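Local structure of hyaluronoglucosaminidase (1FCQ) at residues L27-V32 / E318-E323; G76-L81 / K131-V136; E135-E140 / Q151-R156; E219-P224 / K261-Y266. The protein probably hydrolyses hyaluronan as a family 56 glycosidase of honeybee venom, in which it is a major allergen. All blocks are in the same frame, centred on the assembly; numbering follows the deposited sequence.

Contact 1 (L27-V32 / E318-E323)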
loop_
_atom_site.group_PDB
_atom_site.type_symbol
_atom_site.label_atom_id
_atom_site.label_comp_id
_atom_site.label_asym_id
_atom_site.label_seq_id
_atom_site.Cartn_x
_atom_site.Cartn_y
_atom_site.Cartn_z
ATOM N N LEU A 27 13.264 -7.670 23.525
ATOM C CA LEU A 27 13.550 -6.461 22.748
ATOM C C LEU A 27 12.226 -5.772 22.416
ATOM O O LEU A 27 11.536 -6.220 21.503
ATOM C CB LEU A 27 14.341 -6.803 21.494
ATOM C CG LEU A 27 15.593 -7.662 21.719
ATOM C CD1 LEU A 27 15.991 -8.318 20.408
ATOM C CD2 LEU A 27 16.712 -6.859 22.350
ATOM N N ARG A 28 11.931 -4.735 23.182
ATOM C CA ARG A 28 10.654 -4.046 23.044
ATOM C C ARG A 28 10.686 -2.818 22.166
ATOM O O ARG A 28 9.654 -2.169 21.980
ATOM C CB ARG A 28 10.142 -3.648 24.441
ATOM C CG ARG A 28 9.762 -4.838 25.306
ATOM C CD ARG A 28 8.835 -4.459 26.441
ATOM N NE ARG A 28 9.442 -3.673 27.503
ATOM C CZ ARG A 28 8.758 -3.088 28.484
ATOM N NH1 ARG A 28 7.436 -3.185 28.541
ATOM N NH2 ARG A 28 9.394 -2.398 29.422
ATOM N N PHE A 29 11.843 -2.417 21.658
ATOM C CA PHE A 29 11.979 -1.273 20.774
ATOM C C PHE A 29 11.372 0.006 21.305
ATOM O O PHE A 29 10.851 0.831 20.544
ATOM C CB PHE A 29 11.384 -1.657 19.391
ATOM C CG PHE A 29 12.338 -2.578 18.661
ATOM C CD1 PHE A 29 12.360 -3.932 18.937
ATOM C CD2 PHE A 29 13.217 -2.063 17.715
ATOM C CE1 PHE A 29 13.241 -4.781 18.286
ATOM C CE2 PHE A 29 14.095 -2.914 17.062
ATOM C CZ PHE A 29 14.099 -4.267 17.328
ATOM N N GLU A 30 11.574 0.318 22.592
ATOM C CA GLU A 30 11.077 1.559 23.163
ATOM C C GLU A 30 11.724 2.795 22.558
ATOM O O GLU A 30 11.121 3.859 22.516
ATOM C CB GLU A 30 11.261 1.589 24.685
ATOM C CG GLU A 30 10.726 0.353 25.379
ATOM C CD GLU A 30 11.768 -0.700 25.689
ATOM O OE1 GLU A 30 12.759 -0.843 24.938
ATOM O OE2 GLU A 30 11.565 -1.383 26.724
ATOM N N GLU A 31 12.943 2.702 22.030
ATOM C CA GLU A 31 13.628 3.827 21.440
ATOM C C GLU A 31 12.918 4.379 20.213
ATOM O O GLU A 31 13.116 5.555 19.930
ATOM C CB GLU A 31 15.090 3.531 21.100
ATOM C CG GLU A 31 15.276 2.449 20.062
ATOM C CD GLU A 31 15.391 1.063 20.647
ATOM O OE1 GLU A 31 16.210 0.286 20.100
ATOM O OE2 GLU A 31 14.719 0.704 21.635
ATOM N N VAL A 32 12.077 3.575 19.548
ATOM C CA VAL A 32 11.336 4.131 18.408
ATOM C C VAL A 32 10.647 5.439 18.750
ATOM O O VAL A 32 10.790 6.421 18.037
ATOM C CB VAL A 32 10.286 3.081 17.968
ATOM C CG1 VAL A 32 9.294 3.626 16.964
ATOM C CG2 VAL A 32 11.027 1.898 17.351
ATOM N N GLU A 318 20.251 -2.784 15.735
ATOM C CA GLU A 318 21.516 -2.100 15.478
ATOM C C GLU A 318 21.358 -1.108 14.332
ATOM O O GLU A 318 21.786 0.046 14.406
ATOM C CB GLU A 318 22.540 -3.158 15.114
ATOM C CG GLU A 318 23.999 -2.804 15.073
ATOM C CD GLU A 318 24.849 -4.081 14.965
ATOM O OE1 GLU A 318 25.267 -4.348 13.826
ATOM O OE2 GLU A 318 25.054 -4.764 15.986
ATOM N N TYR A 319 20.681 -1.533 13.255
ATOM C CA TYR A 319 20.468 -0.633 12.112
ATOM C C TYR A 319 19.634 0.566 12.517
ATOM O O TYR A 319 19.867 1.725 12.131
ATOM C CB TYR A 319 19.798 -1.380 10.956
ATOM C CG TYR A 319 19.481 -0.497 9.768
ATOM C CD1 TYR A 319 20.463 0.031 8.949
ATOM C CD2 TYR A 319 18.150 -0.211 9.451
ATOM C CE1 TYR A 319 20.154 0.830 7.861
ATOM C CE2 TYR A 319 17.838 0.577 8.372
ATOM C CZ TYR A 319 18.827 1.109 7.584
ATOM O OH TYR A 319 18.505 1.879 6.495
ATOM N N LEU A 320 18.573 0.330 13.298
ATOM C CA LEU A 320 17.734 1.396 13.813
ATOM C C LEU A 320 18.532 2.428 14.619
ATOM O O LEU A 320 18.353 3.625 14.452
ATOM C CB LEU A 320 16.602 0.840 14.689
ATOM C CG LEU A 320 15.742 1.842 15.455
ATOM C CD1 LEU A 320 15.003 2.763 14.472
ATOM C CD2 LEU A 320 14.733 1.168 16.373
ATOM N N ASN A 321 19.419 1.958 15.487
ATOM C CA ASN A 321 20.185 2.870 16.343
ATOM C C ASN A 321 21.371 3.476 15.612
ATOM O O ASN A 321 21.699 4.636 15.888
ATOM C CB ASN A 321 20.509 2.125 17.639
ATOM C CG ASN A 321 19.240 2.030 18.490
ATOM O OD1 ASN A 321 18.629 3.050 18.810
ATOM N ND2 ASN A 321 18.816 0.833 18.856
ATOM N N ASN A 322 21.951 2.754 14.675
ATOM C CA ASN A 322 23.078 3.243 13.901
ATOM C C ASN A 322 22.647 4.267 12.856
ATOM O O ASN A 322 23.323 5.268 12.611
ATOM C CB ASN A 322 23.786 2.108 13.149
ATOM C CG ASN A 322 24.657 1.149 13.932
ATOM O OD1 ASN A 322 24.936 1.384 15.094
ATOM N ND2 ASN A 322 25.114 0.063 13.320
ATOM N N GLU A 323 21.579 3.950 12.095
ATOM C CA GLU A 323 21.207 4.752 10.946
ATOM C C GLU A 323 19.753 5.189 10.799
ATOM O O GLU A 323 19.550 6.385 10.589
ATOM C CB GLU A 323 21.547 3.954 9.669
ATOM C CG GLU A 323 22.995 3.499 9.508
ATOM C CD GLU A 323 23.956 4.668 9.402
ATOM O OE1 GLU A 323 23.528 5.780 9.035
ATOM O OE2 GLU A 323 25.164 4.495 9.683
#
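The ring of Phe29 meets Leu320 along its edge: the methyl CD2 of Leu320 lies in the ring plane, 3.8 Å from Phe29 CD2, while Arg317, one helical turn back from Asn321, makes a cation-pi interaction with the ring. The other flat groups are the carboxylate of Glu31 and the amide of Asn321, their planes 22° apart. Asn321 ND2 donates to Glu31 OE1 over 2.9 Å, nearly straight at 165°. It approaches from the anti side of the carboxylate, 26° out of that plane, whereas the oxygen lies close to the plane of the amide. Glu31 reaches this position because its CG sits between the backbone N and the carbonyl carbon and a bend at chi2 then turns the carboxylate. The same chi1 sets Glu31 CG 3.9 Å from Leu320 CD2. That one methyl serves three neighbours, for Val32 CG2 also lies 3.9 Å from Leu320 CD2. Both ends of the polar pair have further partners, since Glu31 OE2 forms a salt bridge with Arg317 and Asn321 OD1 bonds to the hydroxyl of Tyr36. The chemistry thus implies a buried carboxylate, probably kept charged by Arg317 and the amide N-H, that ties the segment entering helix 31-34 to helix 310-328; the Cys22-Cys313 disulfide ties the chain just before 27-32 to the same helix.

Contact 2 (G76-L81 / K131-V136)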
loop_
_atom_site.group_PDB
_atom_site.type_symbol
_atom_site.label_atom_id
_atom_site.label_comp_id
_atom_site.label_asym_id
_atom_site.label_seq_id
_atom_site.Cartn_x
_atom_site.Cartn_y
_atom_site.Cartn_z
ATOM N N GLY A 76 -13.532 -16.233 -7.868
ATOM C CA GLY A 76 -13.750 -15.788 -9.223
ATOM C C GLY A 76 -12.522 -15.420 -10.018
ATOM O O GLY A 76 -12.577 -15.328 -11.245
ATOM N N GLY A 77 -11.407 -15.068 -9.372
ATOM C CA GLY A 77 -10.195 -14.674 -10.072
ATOM C C GLY A 77 -10.228 -13.189 -10.437
ATOM O O GLY A 77 -9.386 -12.418 -9.980
ATOM N N VAL A 78 -11.152 -12.822 -11.323
ATOM C CA VAL A 78 -11.366 -11.429 -11.713
ATOM C C VAL A 78 -12.612 -10.949 -10.967
ATOM O O VAL A 78 -13.521 -11.713 -10.671
ATOM C CB VAL A 78 -11.591 -11.255 -13.220
ATOM C CG1 VAL A 78 -10.278 -11.296 -13.996
ATOM C CG2 VAL A 78 -12.571 -12.282 -13.773
ATOM N N PRO A 79 -12.662 -9.669 -10.606
ATOM C CA PRO A 79 -13.741 -9.128 -9.792
ATOM C C PRO A 79 -15.133 -9.282 -10.368
ATOM O O PRO A 79 -16.092 -9.463 -9.592
ATOM C CB PRO A 79 -13.322 -7.682 -9.558
ATOM C CG PRO A 79 -12.370 -7.371 -10.647
ATOM C CD PRO A 79 -11.606 -8.665 -10.906
ATOM N N GLN A 80 -15.276 -9.263 -11.677
ATOM C CA GLN A 80 -16.569 -9.441 -12.329
ATOM C C GLN A 80 -17.116 -10.856 -12.170
ATOM O O GLN A 80 -18.278 -11.080 -12.523
ATOM C CB GLN A 80 -16.537 -9.024 -13.802
ATOM C CG GLN A 80 -15.597 -9.802 -14.698
ATOM C CD GLN A 80 -14.197 -9.250 -14.867
ATOM O OE1 GLN A 80 -13.631 -9.302 -15.973
ATOM N NE2 GLN A 80 -13.629 -8.704 -13.803
ATOM N N LEU A 81 -16.331 -11.827 -11.705
ATOM C CA LEU A 81 -16.831 -13.153 -11.409
ATOM C C LEU A 81 -16.837 -13.402 -9.909
ATOM O O LEU A 81 -17.101 -14.506 -9.430
ATOM C CB LEU A 81 -15.968 -14.224 -12.090
ATOM C CG LEU A 81 -16.019 -14.277 -13.614
ATOM C CD1 LEU A 81 -15.001 -15.292 -14.126
ATOM C CD2 LEU A 81 -17.423 -14.609 -14.103
ATOM N N LYS A 131 -6.273 -11.032 -19.528
ATOM C CA LYS A 131 -6.601 -12.191 -20.364
ATOM C C LYS A 131 -7.861 -12.904 -19.938
ATOM O O LYS A 131 -8.709 -13.233 -20.789
ATOM C CB LYS A 131 -5.440 -13.193 -20.396
ATOM C CG LYS A 131 -4.112 -12.589 -20.816
ATOM C CD LYS A 131 -4.162 -12.020 -22.224
ATOM C CE LYS A 131 -2.764 -11.607 -22.667
ATOM N NZ LYS A 131 -2.791 -10.920 -23.990
ATOM N N LEU A 132 -8.046 -13.160 -18.646
ATOM C CA LEU A 132 -9.215 -13.857 -18.161
ATOM C C LEU A 132 -10.474 -13.032 -18.402
ATOM O O LEU A 132 -11.495 -13.610 -18.750
ATOM C CB LEU A 132 -9.092 -14.222 -16.682
ATOM C CG LEU A 132 -10.289 -14.944 -16.076
ATOM C CD1 LEU A 132 -10.607 -16.247 -16.804
ATOM C CD2 LEU A 132 -10.053 -15.205 -14.594
ATOM N N SER A 133 -10.356 -11.710 -18.251
ATOM C CA SER A 133 -11.522 -10.861 -18.493
ATOM C C SER A 133 -12.025 -11.048 -19.928
ATOM O O SER A 133 -13.227 -11.168 -20.138
ATOM C CB SER A 133 -11.175 -9.390 -18.273
ATOM O OG SER A 133 -10.815 -9.164 -16.913
ATOM N N VAL A 134 -11.110 -10.980 -20.885
ATOM C CA VAL A 134 -11.459 -11.155 -22.295
ATOM C C VAL A 134 -11.948 -12.569 -22.576
ATOM O O VAL A 134 -12.972 -12.753 -23.254
ATOM C CB VAL A 134 -10.267 -10.802 -23.191
ATOM C CG1 VAL A 134 -10.595 -11.144 -24.648
ATOM C CG2 VAL A 134 -9.910 -9.330 -23.064
ATOM N N GLU A 135 -11.282 -13.585 -22.026
ATOM C CA GLU A 135 -11.703 -14.964 -22.236
ATOM C C GLU A 135 -13.138 -15.206 -21.820
ATOM O O GLU A 135 -13.913 -15.869 -22.507
ATOM C CB GLU A 135 -10.749 -15.904 -21.506
ATOM C CG GLU A 135 -11.109 -17.368 -21.421
ATOM C CD GLU A 135 -10.243 -18.105 -20.407
ATOM O OE1 GLU A 135 -9.237 -17.549 -19.907
ATOM O OE2 GLU A 135 -10.606 -19.264 -20.106
ATOM N N VAL A 136 -13.551 -14.683 -20.664
ATOM C CA VAL A 136 -14.898 -14.839 -20.151
ATOM C C VAL A 136 -15.917 -14.194 -21.092
ATOM O O VAL A 136 -16.950 -14.823 -21.345
ATOM C CB VAL A 136 -14.961 -14.204 -18.740
ATOM C CG1 VAL A 136 -16.392 -14.045 -18.249
ATOM C CG2 VAL A 136 -14.159 -15.092 -17.789
HETATM O O HOH W 1 -15.068 -10.178 -18.272
#
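Val78 packs both of its methyl groups against helix 127-140, and here the contact is tight. Its CG2 lies 3.9 Å from Leu132 CD2, the two side chains meeting at a slant, and Val78 CG1 rests 3.7 Å from Ser133 OG. Gly76 adds its carbonyl, Gly76 O lying 4.2 Å from Leu132 CD2, and at the adjoining Gly77 the backbone angles themselves call for glycine. Beside this apolar patch Gln80 folds back: a chi1 of 62° tucks CG over the main chain, and the next torsion turns Gln80 OE1 toward the helix, 3.0 Å from Ser133 OG. Ser133 OG also hydrogen-bonds to Tyr129 O, one turn earlier. A water secures the amide oxygen, giving one proton to Gln80 OE1 at 2.8 Å and the other to Ser133 O at 2.8 Å. Phe157 of helix 146-175 packs on Gln80 and Ser133 and helps bury this side. The outer side is looser: exposed Leu81 touches Val136 through a single pair of methyls, CD1 to CG2 at 3.8 Å, the two side chains running antiparallel past one another. Leu132, Ser133 and Val136 form the i, i+1, i+4 face of one helix, and the whole is a good example of a loop, here between strand 73-74 and helix 84-98 with a 3-10 segment at 79-81, docked on an outlying helix of a TIM-barrel enzyme.

Contact 3 (E135-E140 / Q151-R156)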
loop_
_atom_site.group_PDB
_atom_site.type_symbol
_atom_site.label_atom_id
_atom_site.label_comp_id
_atom_site.label_asym_id
_atom_site.label_seq_id
_atom_site.Cartn_x
_atom_site.Cartn_y
_atom_site.Cartn_z
ATOM N N GLU A 135 -11.282 -13.585 -22.026
ATOM C CA GLU A 135 -11.703 -14.964 -22.236
ATOM C C GLU A 135 -13.138 -15.206 -21.820
ATOM O O GLU A 135 -13.913 -15.869 -22.507
ATOM C CB GLU A 135 -10.749 -15.904 -21.506
ATOM C CG GLU A 135 -11.109 -17.368 -21.421
ATOM C CD GLU A 135 -10.243 -18.105 -20.407
ATOM O OE1 GLU A 135 -9.237 -17.549 -19.907
ATOM O OE2 GLU A 135 -10.606 -19.264 -20.106
ATOM N N VAL A 136 -13.551 -14.683 -20.664
ATOM C CA VAL A 136 -14.898 -14.839 -20.151
ATOM C C VAL A 136 -15.917 -14.194 -21.092
ATOM O O VAL A 136 -16.950 -14.823 -21.345
ATOM C CB VAL A 136 -14.961 -14.204 -18.740
ATOM C CG1 VAL A 136 -16.392 -14.045 -18.249
ATOM C CG2 VAL A 136 -14.159 -15.092 -17.789
ATOM N N VAL A 137 -15.612 -13.007 -21.609
ATOM C CA VAL A 137 -16.529 -12.334 -22.529
ATOM C C VAL A 137 -16.642 -13.158 -23.814
ATOM O O VAL A 137 -17.751 -13.356 -24.319
ATOM C CB VAL A 137 -16.131 -10.897 -22.880
ATOM C CG1 VAL A 137 -17.094 -10.277 -23.907
ATOM C CG2 VAL A 137 -16.161 -10.010 -21.636
ATOM N N ARG A 138 -15.494 -13.580 -24.328
ATOM C CA ARG A 138 -15.507 -14.394 -25.548
ATOM C C ARG A 138 -16.315 -15.662 -25.364
ATOM O O ARG A 138 -17.058 -16.058 -26.278
ATOM C CB ARG A 138 -14.073 -14.776 -25.943
ATOM C CG ARG A 138 -13.311 -13.645 -26.596
ATOM C CD ARG A 138 -12.058 -14.177 -27.301
ATOM N NE ARG A 138 -11.153 -13.067 -27.546
ATOM C CZ ARG A 138 -11.235 -12.081 -28.421
ATOM N NH1 ARG A 138 -12.236 -11.989 -29.291
ATOM N NH2 ARG A 138 -10.277 -11.162 -28.444
ATOM N N ARG A 139 -16.173 -16.351 -24.235
ATOM C CA ARG A 139 -16.913 -17.594 -24.014
ATOM C C ARG A 139 -18.413 -17.358 -23.967
ATOM O O ARG A 139 -19.190 -18.120 -24.563
ATOM C CB ARG A 139 -16.408 -18.242 -22.715
ATOM C CG ARG A 139 -17.168 -19.493 -22.311
ATOM C CD ARG A 139 -16.583 -20.107 -21.047
ATOM N NE ARG A 139 -17.424 -21.172 -20.521
ATOM C CZ ARG A 139 -17.099 -22.022 -19.555
ATOM N NH1 ARG A 139 -15.914 -21.966 -18.962
ATOM N NH2 ARG A 139 -17.974 -22.947 -19.171
ATOM N N GLU A 140 -18.813 -16.270 -23.317
ATOM C CA GLU A 140 -20.220 -15.940 -23.167
ATOM C C GLU A 140 -20.838 -15.402 -24.435
ATOM O O GLU A 140 -22.018 -15.627 -24.719
ATOM C CB GLU A 140 -20.390 -14.942 -22.011
ATOM C CG GLU A 140 -20.032 -15.604 -20.686
ATOM C CD GLU A 140 -20.178 -14.704 -19.482
ATOM O OE1 GLU A 140 -20.417 -13.491 -19.649
ATOM O OE2 GLU A 140 -20.037 -15.241 -18.362
ATOM N N GLN A 151 -13.994 -4.093 -25.311
ATOM C CA GLN A 151 -14.693 -3.018 -24.589
ATOM C C GLN A 151 -15.462 -3.539 -23.390
ATOM O O GLN A 151 -15.447 -2.984 -22.274
ATOM C CB GLN A 151 -15.586 -2.375 -25.637
ATOM C CG GLN A 151 -16.828 -1.598 -25.311
ATOM C CD GLN A 151 -17.542 -1.192 -26.598
ATOM O OE1 GLN A 151 -18.681 -1.572 -26.861
ATOM N NE2 GLN A 151 -16.853 -0.414 -27.426
ATOM N N GLU A 152 -16.175 -4.648 -23.578
ATOM C CA GLU A 152 -16.945 -5.292 -22.526
ATOM C C GLU A 152 -16.036 -5.833 -21.425
ATOM O O GLU A 152 -16.318 -5.663 -20.239
ATOM C CB GLU A 152 -17.817 -6.394 -23.130
ATOM C CG GLU A 152 -18.713 -7.095 -22.121
ATOM C CD GLU A 152 -19.864 -6.249 -21.611
ATOM O OE1 GLU A 152 -19.956 -5.079 -22.016
ATOM O OE2 GLU A 152 -20.671 -6.750 -20.808
ATOM N N ALA A 153 -14.939 -6.482 -21.789
ATOM C CA ALA A 153 -13.997 -7.019 -20.823
ATOM C C ALA A 153 -13.481 -5.919 -19.890
ATOM O O ALA A 153 -13.486 -6.082 -18.669
ATOM C CB ALA A 153 -12.814 -7.656 -21.550
ATOM N N LYS A 154 -13.026 -4.824 -20.485
ATOM C CA LYS A 154 -12.527 -3.696 -19.711
ATOM C C LYS A 154 -13.630 -3.112 -18.845
ATOM O O LYS A 154 -13.413 -2.827 -17.671
ATOM C CB LYS A 154 -12.001 -2.612 -20.653
ATOM C CG LYS A 154 -11.689 -1.275 -20.002
ATOM C CD LYS A 154 -11.313 -0.257 -21.077
ATOM C CE LYS A 154 -10.810 1.038 -20.456
ATOM N NZ LYS A 154 -11.829 1.646 -19.557
ATOM N N ARG A 155 -14.810 -2.890 -19.447
ATOM C CA ARG A 155 -15.916 -2.309 -18.689
ATOM C C ARG A 155 -16.326 -3.143 -17.488
ATOM O O ARG A 155 -16.470 -2.627 -16.370
ATOM C CB ARG A 155 -17.120 -2.096 -19.629
ATOM C CG ARG A 155 -18.274 -1.420 -18.912
ATOM C CD ARG A 155 -19.603 -1.597 -19.668
ATOM N NE ARG A 155 -20.585 -1.904 -18.634
ATOM C CZ ARG A 155 -21.197 -3.040 -18.379
ATOM N NH1 ARG A 155 -21.054 -4.127 -19.118
ATOM N NH2 ARG A 155 -22.011 -3.055 -17.330
ATOM N N ARG A 156 -16.492 -4.459 -17.685
ATOM C CA ARG A 156 -16.900 -5.338 -16.605
ATOM C C ARG A 156 -15.812 -5.428 -15.533
ATOM O O ARG A 156 -16.112 -5.343 -14.342
ATOM C CB ARG A 156 -17.215 -6.744 -17.122
ATOM C CG ARG A 156 -18.468 -6.815 -17.995
ATOM C CD ARG A 156 -18.635 -8.271 -18.416
ATOM N NE ARG A 156 -19.716 -8.528 -19.338
ATOM C CZ ARG A 156 -20.091 -9.672 -19.889
ATOM N NH1 ARG A 156 -19.495 -10.837 -19.656
ATOM N NH2 ARG A 156 -21.125 -9.661 -20.727
#
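A salt-bridge network of Glu140, Glu152, Arg155 and Arg156 borders the packing of two successive helices, 127-140 and 146-175. Arg156, extended from CG to NE, reaches across so that NH1 donates to Glu140 OE1 at 2.8 Å. The bond is bent, 140° at the hydrogen; it uses the syn side of the carboxylate, whose plane is turned 48° from that of the guanidinium. Glu152, one turn back, joins the network with Arg155 and Arg156, and His141 takes a further bond from NH2 of Arg156. Next to this polar rim Val137 is the apolar centre. Its CG2 lies over one face of the guanidinium, 4.0 Å from Arg156 NH1, and also 4.1 Å from Ala153 CB, while both methyls press on Glu152 CG. Trp144, from the connecting loop, packs on Val137 and Glu152. The segments cross at 124°, closest approach of axes 9.1 Å. Around them, Ala153 also packs on Ser133 and Val134 of helix 127-140, and Val136 faces the loop before helix 84-98.

Contact 4 (E219-P224 / K261-Y266)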
loop_
_atom_site.group_PDB
_atom_site.type_symbol
_atom_site.label_atom_id
_atom_site.label_comp_id
_atom_site.label_asym_id
_atom_site.label_seq_id
_atom_site.Cartn_x
_atom_site.Cartn_y
_atom_site.Cartn_z
ATOM N N GLU A 219 -11.193 7.784 0.376
ATOM C CA GLU A 219 -10.073 7.563 1.290
ATOM C C GLU A 219 -9.829 8.780 2.180
ATOM O O GLU A 219 -10.048 9.905 1.730
ATOM C CB GLU A 219 -8.765 7.310 0.529
ATOM C CG GLU A 219 -8.810 6.089 -0.356
ATOM C CD GLU A 219 -7.394 5.580 -0.622
ATOM O OE1 GLU A 219 -6.515 6.426 -0.902
ATOM O OE2 GLU A 219 -7.287 4.352 -0.546
ATOM N N ASP A 220 -9.321 8.552 3.378
ATOM C CA ASP A 220 -8.956 9.646 4.279
ATOM C C ASP A 220 -7.468 9.974 4.166
ATOM O O ASP A 220 -7.026 11.046 4.570
ATOM C CB ASP A 220 -9.187 9.212 5.737
ATOM C CG ASP A 220 -10.607 8.772 5.978
ATOM O OD1 ASP A 220 -11.498 9.657 5.750
ATOM O OD2 ASP A 220 -10.882 7.636 6.387
ATOM N N VAL A 221 -6.701 8.989 3.703
ATOM C CA VAL A 221 -5.242 9.122 3.622
ATOM C C VAL A 221 -4.745 8.383 2.394
ATOM O O VAL A 221 -5.224 7.299 2.029
ATOM C CB VAL A 221 -4.581 8.576 4.899
ATOM C CG1 VAL A 221 -4.966 7.136 5.184
ATOM C CG2 VAL A 221 -3.060 8.711 4.850
ATOM N N LEU A 222 -3.798 8.997 1.690
ATOM C CA LEU A 222 -3.184 8.418 0.500
ATOM C C LEU A 222 -1.845 7.827 0.925
ATOM O O LEU A 222 -1.092 8.484 1.635
ATOM C CB LEU A 222 -2.928 9.469 -0.569
ATOM C CG LEU A 222 -4.105 10.247 -1.150
ATOM C CD1 LEU A 222 -3.828 10.796 -2.549
ATOM C CD2 LEU A 222 -5.391 9.446 -1.191
ATOM N N LEU A 223 -1.553 6.614 0.459
ATOM C CA LEU A 223 -0.400 5.839 0.895
ATOM C C LEU A 223 0.476 5.303 -0.210
ATOM O O LEU A 223 0.695 4.098 -0.361
ATOM C CB LEU A 223 -0.999 4.648 1.711
ATOM C CG LEU A 223 -1.955 4.991 2.852
ATOM C CD1 LEU A 223 -2.815 3.802 3.257
ATOM C CD2 LEU A 223 -1.163 5.488 4.063
ATOM N N PRO A 224 1.059 6.186 -1.018
ATOM C CA PRO A 224 1.916 5.770 -2.128
ATOM C C PRO A 224 3.083 4.983 -1.574
ATOM O O PRO A 224 3.576 5.369 -0.506
ATOM C CB PRO A 224 2.316 7.086 -2.802
ATOM C CG PRO A 224 2.282 8.055 -1.661
ATOM C CD PRO A 224 1.022 7.666 -0.915
ATOM N N LYS A 261 -4.852 13.389 3.837
ATOM C CA LYS A 261 -3.478 13.281 4.328
ATOM C C LYS A 261 -2.679 12.437 3.342
ATOM O O LYS A 261 -3.253 11.594 2.655
ATOM C CB LYS A 261 -3.508 12.571 5.681
ATOM C CG LYS A 261 -4.248 13.347 6.771
ATOM C CD LYS A 261 -4.003 12.655 8.109
ATOM C CE LYS A 261 -4.325 13.579 9.275
ATOM N NZ LYS A 261 -3.935 12.961 10.578
ATOM N N VAL A 262 -1.379 12.689 3.245
ATOM C CA VAL A 262 -0.484 11.920 2.388
ATOM C C VAL A 262 0.631 11.360 3.287
ATOM O O VAL A 262 1.405 12.097 3.898
ATOM C CB VAL A 262 0.117 12.718 1.229
ATOM C CG1 VAL A 262 1.180 11.947 0.455
ATOM C CG2 VAL A 262 -1.007 13.103 0.256
ATOM N N LEU A 263 0.658 10.030 3.407
ATOM C CA LEU A 263 1.632 9.319 4.226
ATOM C C LEU A 263 2.266 8.181 3.420
ATOM O O LEU A 263 1.761 7.046 3.385
ATOM C CB LEU A 263 0.970 8.715 5.472
ATOM C CG LEU A 263 0.316 9.625 6.498
ATOM C CD1 LEU A 263 -0.369 8.820 7.598
ATOM C CD2 LEU A 263 1.355 10.541 7.144
ATOM N N PRO A 264 3.365 8.472 2.747
ATOM C CA PRO A 264 4.033 7.482 1.927
ATOM C C PRO A 264 4.504 6.297 2.767
ATOM O O PRO A 264 4.976 6.434 3.887
ATOM C CB PRO A 264 5.253 8.222 1.370
ATOM C CG PRO A 264 4.794 9.650 1.336
ATOM C CD PRO A 264 4.000 9.811 2.616
ATOM N N TYR A 265 4.403 5.113 2.170
ATOM C CA TYR A 265 4.887 3.865 2.756
ATOM C C TYR A 265 6.379 3.779 2.424
ATOM O O TYR A 265 6.763 3.911 1.248
ATOM C CB TYR A 265 4.103 2.663 2.188
ATOM C CG TYR A 265 3.255 2.059 3.290
ATOM C CD1 TYR A 265 2.061 2.654 3.699
ATOM C CD2 TYR A 265 3.679 0.954 3.998
ATOM C CE1 TYR A 265 1.336 2.144 4.762
ATOM C CE2 TYR A 265 2.956 0.404 5.050
ATOM C CZ TYR A 265 1.776 1.021 5.429
ATOM O OH TYR A 265 1.042 0.541 6.484
ATOM N N TYR A 266 7.203 3.584 3.448
ATOM C CA TYR A 266 8.654 3.591 3.280
ATOM C C TYR A 266 9.279 2.321 3.841
ATOM O O TYR A 266 8.944 1.898 4.939
ATOM C CB TYR A 266 9.187 4.782 4.081
ATOM C CG TYR A 266 10.600 5.202 3.766
ATOM C CD1 TYR A 266 10.868 6.164 2.819
ATOM C CD2 TYR A 266 11.672 4.611 4.441
ATOM C CE1 TYR A 266 12.172 6.550 2.507
ATOM C CE2 TYR A 266 12.967 5.005 4.166
ATOM C CZ TYR A 266 13.210 5.961 3.208
ATOM O OH TYR A 266 14.519 6.315 2.931
#
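Leu222 turns both its N-H and its C=O to the strand at 261-263: its N donates to Lys261 O at 2.8 Å, and its O accepts from Leu263 N at 2.9 Å, the latter bond running almost straight out from the carbonyl. This is the alternating pattern of parallel strands, with Val221 beside Lys261 and Leu222 beside Val262. A longer bond, Lys261 N to Asp220 O at 3.3 Å, begins the ladder. Farther on, position 224 is a proline and can offer no N-H to Leu263 O, which receives a CA-H contact from Leu223 instead. A further backbone bond follows, Tyr265 N to Pro224 O at 2.8 Å. Val221, with CG2 anti to its backbone N, sets that methyl 3.8 Å from Leu263 CD1, the two side chains crossing at about a right angle. Leu223 runs alongside Leu263 in the same direction and touches Tyr265 CD1 with its CB. Pro224 rests on Pro264, CG to CG 4.2 Å. Helix 234-253 joins the two strands as a beta-alpha-beta crossover and packs back on Pro224, Val262 and Pro264. Strand 297-301, whose Ile299 touches Leu223, Leu263 and Tyr265, continues the barrel wall beyond 261-267, and Tyr265 OH reaches Asn16 of strand 12-16. Asp220 bonds to Trp181 of strand 180-183 and Leu223 to Ala185 just beyond it, so 221-222 sits between 180-183 and 261-267.

Contacts 2 and 3 form one continuous cluster: their centres are 8 Å apart, they share Glu135 and Val136 of helix 127-140, and Val134 CG2 meets Ala153 CB at 3.7 Å. Contact 1 lies on the other side of the chain's centre, about 52 Å from contact 3 between centres, and its two segments enclose all the others along the sequence. Contact 4 is the central one, about 8 Å from the centre of the chain and 24 Å from contact 1, centre to centre. It belongs to the barrel wall itself, at whose C-terminal strand ends TIM-barrel glycosidases carry their active sites; contacts 1 to 3 instead join peripheral helices and loops.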